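Local coordinates for cryptochrome DASH, chloroplastic/mitochondrial (Arabidopsis thaliana, PDB 2J4D), which repairs cyclobutane pyrimidine dimers in single-stranded DNA as a photolyase, binds FAD and a folate antenna, and may act as a photoreceptor, at residues 191-195 / 440-444; 342-346 / 407-411. All coordinates share one frame; numbering follows the deposited sequence.

In the fold
Both contacts are partly buried, but contact 1 is the more superficial: a meeting of two loops, one leading into helix 194-204, the other following helix 425-436. Contact 2 has more buried residues and joins a loop after helix 317-339 to the start of helix 409-419, with the bound folate against its first segment. They share no segment, but both border helix 425-436, which Trp409 touches in contact 2 and Asp441 touches, at Tyr434, in contact 1. Contact 2 is nested inside contact 1 along the chain, centres about 18 Å apart. In contact 1 waters bridge the polar ends, while carbons touch carboxylate and guanidinium. In contact 2 an indole N-H bonds a carbonyl directly.

Contact 1: 191-195 / 440-444; sequences PDVYT and NDPRE
Asp192 and Val193 of the photolyase family region meet Asn440, Asp441 and Arg443 of the FAD-binding region in a loop-to-loop contact, carbons touching directly and polar ends bridged by water, where the N-terminus of helix 194-204 approaches the loop between helices 425-436 and 450-457. An Asx turn shapes the second loop: OD1 of Asp441 accepts from the backbone N of Arg443 (3.2 Å), met from above the carboxylate plane. Asp192 and Asn440 run side by side, pointing the same way, their carboxylate and amide planes 42° apart. They touch through carbon, CG of Asp192 lying 3.7 Å from CB of Asn440. One water donates to Asp192 OD1 and Asn440 OD1; a second donates to Asp192 OD2 and, weakly, to the same amide oxygen. Lys338 forms a salt bridge with Asp192 OD1, and both line a second folate pocket, separate from that of Phe344 and His345.

Val193, the N-cap residue of helix 194-204, spreads its two methyls over two partners. With Val193 CG1 anti to the backbone N (chi1 175°), that methyl comes 3.8 Å from Asp441 OD2, whereas CG2 sits at the edge of the Arg443 guanidinium, near its plane, 3.7 Å from NH2. Arg443 is poorly ordered; its NE lies 3.0 Å from Asp441 OD1, an ion pair in which no N-H points at the oxygen. By similarity Asp441 belongs to an ATP site. The ring of Tyr194 leads away from 440-444 and stacks on Trp328; its backbone N donates to a third water (2.8 Å), which in turn donates to Asp441 OD2 at 2.5 Å.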
loop_
_atom_site.group_PDB
_atom_site.type_symbol
_atom_site.label_atom_id
_atom_site.label_comp_id
_atom_site.label_asym_id
_atom_site.label_seq_id
_atom_site.Cartn_x
_atom_site.Cartn_y
_atom_site.Cartn_z
ATOM N N PRO A 191 5.142 11.398 18.918
ATOM C CA PRO A 191 6.347 10.869 19.570
ATOM C C PRO A 191 7.313 10.308 18.525
ATOM O O PRO A 191 6.880 9.692 17.551
ATOM C CB PRO A 191 5.792 9.772 20.480
ATOM C CG PRO A 191 4.432 10.307 20.844
ATOM C CD PRO A 191 3.924 10.825 19.517
ATOM N N ASP A 192 8.615 10.524 18.710
ATOM C CA ASP A 192 9.596 10.003 17.758
ATOM C C ASP A 192 9.923 8.537 18.019
ATOM O O ASP A 192 10.717 7.929 17.301
ATOM C CB ASP A 192 10.884 10.834 17.779
ATOM C CG ASP A 192 10.746 12.138 17.000
ATOM O OD1 ASP A 192 9.920 12.179 16.062
ATOM O OD2 ASP A 192 11.466 13.112 17.309
ATOM N N VAL A 193 9.315 7.979 19.057
ATOM C CA VAL A 193 9.512 6.575 19.406
ATOM C C VAL A 193 8.177 5.854 19.233
ATOM O O VAL A 193 7.184 6.210 19.863
ATOM C CB VAL A 193 9.982 6.427 20.860
ATOM C CG1 VAL A 193 10.062 4.949 21.239
ATOM C CG2 VAL A 193 11.347 7.091 21.022
ATOM N N TYR A 194 8.155 4.844 18.372
ATOM C CA TYR A 194 6.925 4.101 18.111
ATOM C C TYR A 194 6.230 3.574 19.356
ATOM O O TYR A 194 5.012 3.690 19.492
ATOM C CB TYR A 194 7.201 2.920 17.185
ATOM C CG TYR A 194 6.018 1.979 17.052
ATOM C CD1 TYR A 194 4.955 2.269 16.192
ATOM C CD2 TYR A 194 5.957 0.804 17.803
ATOM C CE1 TYR A 194 3.862 1.401 16.084
ATOM C CE2 TYR A 194 4.873 -0.061 17.705
ATOM C CZ TYR A 194 3.834 0.243 16.845
ATOM O OH TYR A 194 2.776 -0.623 16.759
ATOM N N THR A 195 7.003 2.974 20.256
ATOM C CA THR A 195 6.436 2.408 21.468
ATOM C C THR A 195 5.619 3.430 22.236
ATOM O O THR A 195 4.547 3.115 22.758
ATOM C CB THR A 195 7.532 1.850 22.385
ATOM O OG1 THR A 195 8.235 0.812 21.692
ATOM C CG2 THR A 195 6.921 1.276 23.652
ATOM N N ASN A 440 14.282 9.159 13.452
ATOM C CA ASN A 440 14.536 9.709 14.777
ATOM C C ASN A 440 14.416 8.774 15.959
ATOM O O ASN A 440 14.141 9.209 17.079
ATOM C CB ASN A 440 13.685 10.959 14.994
ATOM C CG ASN A 440 14.312 12.197 14.371
ATOM O OD1 ASN A 440 13.609 13.069 13.867
ATOM N ND2 ASN A 440 15.638 12.279 14.412
ATOM N N ASP A 441 14.585 7.479 15.722
ATOM C CA ASP A 441 14.578 6.555 16.837
ATOM C C ASP A 441 15.869 5.771 16.712
ATOM O O ASP A 441 15.934 4.735 16.055
ATOM C CB ASP A 441 13.415 5.582 16.831
ATOM C CG ASP A 441 13.347 4.783 18.130
ATOM O OD1 ASP A 441 14.270 4.952 18.955
ATOM O OD2 ASP A 441 12.404 4.007 18.339
ATOM N N PRO A 442 16.935 6.281 17.340
ATOM C CA PRO A 442 18.260 5.668 17.332
ATOM C C PRO A 442 18.251 4.256 17.909
ATOM O O PRO A 442 19.148 3.467 17.619
ATOM C CB PRO A 442 19.091 6.645 18.157
ATOM C CG PRO A 442 18.448 7.979 17.815
ATOM C CD PRO A 442 16.984 7.607 17.975
ATOM N N ARG A 443 17.248 3.942 18.717
ATOM C CA ARG A 443 17.200 2.604 19.284
ATOM C C ARG A 443 16.806 1.580 18.222
ATOM O O ARG A 443 16.719 0.380 18.505
ATOM C CB ARG A 443 16.213 2.554 20.450
ATOM C CG ARG A 443 16.490 3.609 21.496
ATOM C CD ARG A 443 15.215 4.021 22.232
ATOM N NE ARG A 443 14.740 5.366 21.884
ATOM C CZ ARG A 443 15.525 6.428 21.714
ATOM N NH1 ARG A 443 16.844 6.323 21.838
ATOM N NH2 ARG A 443 14.984 7.616 21.475
ATOM N N GLU A 444 16.588 2.043 16.995
ATOM C CA GLU A 444 16.202 1.126 15.933
ATOM C C GLU A 444 17.312 0.928 14.896
ATOM O O GLU A 444 17.148 0.165 13.942
ATOM C CB GLU A 444 14.920 1.620 15.248
ATOM C CG GLU A 444 13.641 1.643 16.120
ATOM C CD GLU A 444 13.247 0.287 16.698
ATOM O OE1 GLU A 444 13.767 -0.087 17.771
ATOM O OE2 GLU A 444 12.416 -0.405 16.077
HETATM O O HOH W 1 10.882 12.093 13.409
HETATM O O HOH W 2 11.662 15.227 15.634
HETATM O O HOH W 3 10.434 4.093 16.856
#

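Contact 2: 342-346 / 407-411; sequences SLFHL and LDWRM. With MHF (5,10-methenyl-6,7,8-trihydrofolic acid), chain D.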
loop_
_atom_site.group_PDB
_atom_site.type_symbol
_atom_site.label_atom_id
_atom_site.label_comp_id
_atom_site.label_asym_id
_atom_site.label_seq_id
_atom_site.Cartn_x
_atom_site.Cartn_y
_atom_site.Cartn_z
ATOM N N SER A 342 11.748 15.906 4.856
ATOM C CA SER A 342 12.985 15.360 5.425
ATOM C C SER A 342 12.901 13.829 5.309
ATOM O O SER A 342 13.900 13.107 5.437
ATOM C CB SER A 342 13.156 15.778 6.893
ATOM O OG SER A 342 12.177 15.187 7.724
ATOM N N LEU A 343 11.694 13.344 5.046
ATOM C CA LEU A 343 11.451 11.918 4.873
ATOM C C LEU A 343 12.163 11.403 3.624
ATOM O O LEU A 343 12.471 10.215 3.514
ATOM C CB LEU A 343 9.942 11.667 4.732
ATOM C CG LEU A 343 9.445 10.250 4.422
ATOM C CD1 LEU A 343 9.831 9.273 5.535
ATOM C CD2 LEU A 343 7.925 10.287 4.272
ATOM N N PHE A 344 12.433 12.304 2.684
ATOM C CA PHE A 344 13.065 11.917 1.430
ATOM C C PHE A 344 14.516 12.359 1.271
ATOM O O PHE A 344 15.178 11.987 0.302
ATOM C CB PHE A 344 12.250 12.481 0.270
ATOM C CG PHE A 344 10.768 12.227 0.393
ATOM C CD1 PHE A 344 10.263 10.935 0.299
ATOM C CD2 PHE A 344 9.878 13.287 0.578
ATOM C CE1 PHE A 344 8.883 10.692 0.381
ATOM C CE2 PHE A 344 8.493 13.065 0.663
ATOM C CZ PHE A 344 7.990 11.766 0.563
ATOM N N HIS A 345 15.004 13.151 2.217
ATOM C CA HIS A 345 16.367 13.672 2.158
ATOM C C HIS A 345 17.406 12.673 2.638
ATOM O O HIS A 345 17.139 11.873 3.538
ATOM C CB HIS A 345 16.442 14.967 2.967
ATOM C CG HIS A 345 15.598 16.068 2.401
ATOM N ND1 HIS A 345 15.078 17.084 3.171
ATOM C CD2 HIS A 345 15.182 16.308 1.134
ATOM C CE1 HIS A 345 14.374 17.899 2.406
ATOM N NE2 HIS A 345 14.422 17.452 1.165
ATOM N N LEU A 346 18.595 12.731 2.039
ATOM C CA LEU A 346 19.679 11.810 2.380
ATOM C C LEU A 346 19.934 11.712 3.880
ATOM O O LEU A 346 20.114 10.618 4.409
ATOM C CB LEU A 346 20.967 12.227 1.657
ATOM C CG LEU A 346 22.203 11.342 1.871
ATOM C CD1 LEU A 346 21.903 9.918 1.420
ATOM C CD2 LEU A 346 23.387 11.915 1.088
ATOM N N LEU A 407 25.695 2.058 -0.068
ATOM C CA LEU A 407 24.994 2.910 -1.030
ATOM C C LEU A 407 23.992 3.901 -0.452
ATOM O O LEU A 407 23.429 3.690 0.619
ATOM C CB LEU A 407 24.272 2.047 -2.071
ATOM C CG LEU A 407 25.156 1.188 -2.978
ATOM C CD1 LEU A 407 24.288 0.323 -3.876
ATOM C CD2 LEU A 407 26.058 2.088 -3.809
ATOM N N ASP A 408 23.795 4.987 -1.193
ATOM C CA ASP A 408 22.835 6.043 -0.866
ATOM C C ASP A 408 21.520 5.275 -0.689
ATOM O O ASP A 408 21.039 4.661 -1.642
ATOM C CB ASP A 408 22.742 6.997 -2.070
ATOM C CG ASP A 408 21.794 8.154 -1.848
ATOM O OD1 ASP A 408 20.674 7.935 -1.336
ATOM O OD2 ASP A 408 22.169 9.293 -2.209
ATOM N N TRP A 409 20.945 5.309 0.511
ATOM C CA TRP A 409 19.718 4.557 0.788
ATOM C C TRP A 409 18.525 4.863 -0.116
ATOM O O TRP A 409 17.661 4.008 -0.332
ATOM C CB TRP A 409 19.298 4.723 2.259
ATOM C CG TRP A 409 18.813 6.103 2.657
ATOM C CD1 TRP A 409 19.563 7.124 3.178
ATOM C CD2 TRP A 409 17.466 6.596 2.584
ATOM N NE1 TRP A 409 18.763 8.218 3.437
ATOM C CE2 TRP A 409 17.475 7.921 3.079
ATOM C CE3 TRP A 409 16.253 6.044 2.147
ATOM C CZ2 TRP A 409 16.313 8.705 3.149
ATOM C CZ3 TRP A 409 15.094 6.826 2.216
ATOM C CH2 TRP A 409 15.137 8.143 2.716
ATOM N N ARG A 410 18.475 6.071 -0.657
ATOM C CA ARG A 410 17.359 6.443 -1.516
ATOM C C ARG A 410 17.364 5.653 -2.827
ATOM O O ARG A 410 16.344 5.556 -3.502
ATOM C CB ARG A 410 17.390 7.957 -1.754
ATOM C CG ARG A 410 17.288 8.737 -0.433
ATOM C CD ARG A 410 17.633 10.193 -0.594
ATOM N NE ARG A 410 18.981 10.361 -1.116
ATOM C CZ ARG A 410 19.424 11.481 -1.674
ATOM N NH1 ARG A 410 18.624 12.534 -1.782
ATOM N NH2 ARG A 410 20.661 11.544 -2.140
ATOM N N MET A 411 18.506 5.077 -3.188
ATOM C CA MET A 411 18.545 4.286 -4.405
ATOM C C MET A 411 17.686 3.060 -4.138
ATOM O O MET A 411 16.913 2.630 -4.996
ATOM C CB MET A 411 19.976 3.863 -4.743
ATOM C CG MET A 411 20.849 5.006 -5.188
ATOM S SD MET A 411 22.482 4.437 -5.668
ATOM C CE MET A 411 22.249 4.241 -7.425
HETATM N N1 MHF D . 5.962 9.340 -3.603
HETATM C C2 MHF D . 4.748 9.888 -3.257
HETATM N NA2 MHF D . 3.628 9.114 -3.327
HETATM N N3 MHF D . 4.645 11.166 -2.855
HETATM C C4 MHF D . 5.741 11.982 -2.797
HETATM O O4 MHF D . 5.625 13.160 -2.434
HETATM C C4A MHF D . 7.015 11.458 -3.166
HETATM N N5 MHF D . 8.209 12.222 -3.185
HETATM C C6 MHF D . 9.444 11.751 -3.903
HETATM C C7 MHF D . 9.636 10.267 -3.515
HETATM N N8 MHF D . 8.365 9.575 -3.908
HETATM C C8A MHF D . 7.114 10.108 -3.563
HETATM C C9 MHF D . 10.588 12.713 -3.475
HETATM N N10 MHF D . 9.938 13.548 -2.435
HETATM C C11 MHF D . 8.510 13.596 -2.777
HETATM C C12 MHF D . 11.579 17.486 -1.897
HETATM C C13 MHF D . 12.408 16.323 -1.878
HETATM C C14 MHF D . 11.865 15.055 -2.080
HETATM C C15 MHF D . 10.474 14.891 -2.313
HETATM C C16 MHF D . 9.634 16.073 -2.356
HETATM C C17 MHF D . 10.184 17.354 -2.153
HETATM C C MHF D . 12.192 18.813 -1.623
HETATM O O MHF D . 13.393 18.875 -1.385
HETATM N N MHF D . 11.448 19.942 -1.613
HETATM C CA MHF D . 12.075 21.228 -1.310
HETATM C CB MHF D . 11.317 22.368 -1.989
HETATM C CG MHF D . 11.260 22.263 -3.491
HETATM C CD MHF D . 12.637 22.218 -4.114
HETATM O OE1 MHF D . 13.332 23.256 -4.085
HETATM O OE2 MHF D . 13.031 21.140 -4.615
HETATM C CT MHF D . 12.093 21.462 0.203
HETATM O O1 MHF D . 11.370 20.743 0.925
HETATM O O2 MHF D . 12.823 22.367 0.658
#
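Trp409 presents the edge of its indole to the backbone of 343-346, and its NE1 donates to Leu346 O at 2.9 Å, nearly straight (165°). The acceptor lies almost in the ring plane, though the donor is tilted 28° from the carbonyl plane. Farther along the same edge, CZ2 meets His345 O and CH2 meets Leu343 O. Leu343 O is buried with no polar partner in the model. CG of Arg410 rests over the centre of one indole face of Trp409, 3.5 Å above it.

Arg410 bends at chi3 (-59°), which brings its guanidinium side-on to Asp408: NE bonds OD1 and NH2 bonds OD2 at 2.7 Å, each through a syn lone pair. Leu346 CB sits 3.7 Å over the centre of the Arg410 guanidinium face, and Leu346 CD1 lies against the Asp408 carboxylate, 3.6 Å from OD1. Phe84 makes a cation-pi contact with Arg410. An alanine in place of Arg410 would probably leave the Asp408 carboxylate without its ionic mate and open a gap beneath Leu346.

Phe344 and His345 line the pocket of the bound folate, the light antenna. Phe344 lays one ring face under MHF N10, offset toward the rim, while Tyr429 meets Phe344 edge-to-face. His345 turns its ring edge to the ligand, its NE2 donating to MHF O at 3.1 Å.

Asp408 is also the N-cap of helix 409-419: OD1 accepts from Arg410 N as well as NE, and OD2 has a further donor in Gln358 NE2. Two bonds on each oxygen probably favour the ionised carboxylate and fix its rotation at the helix start.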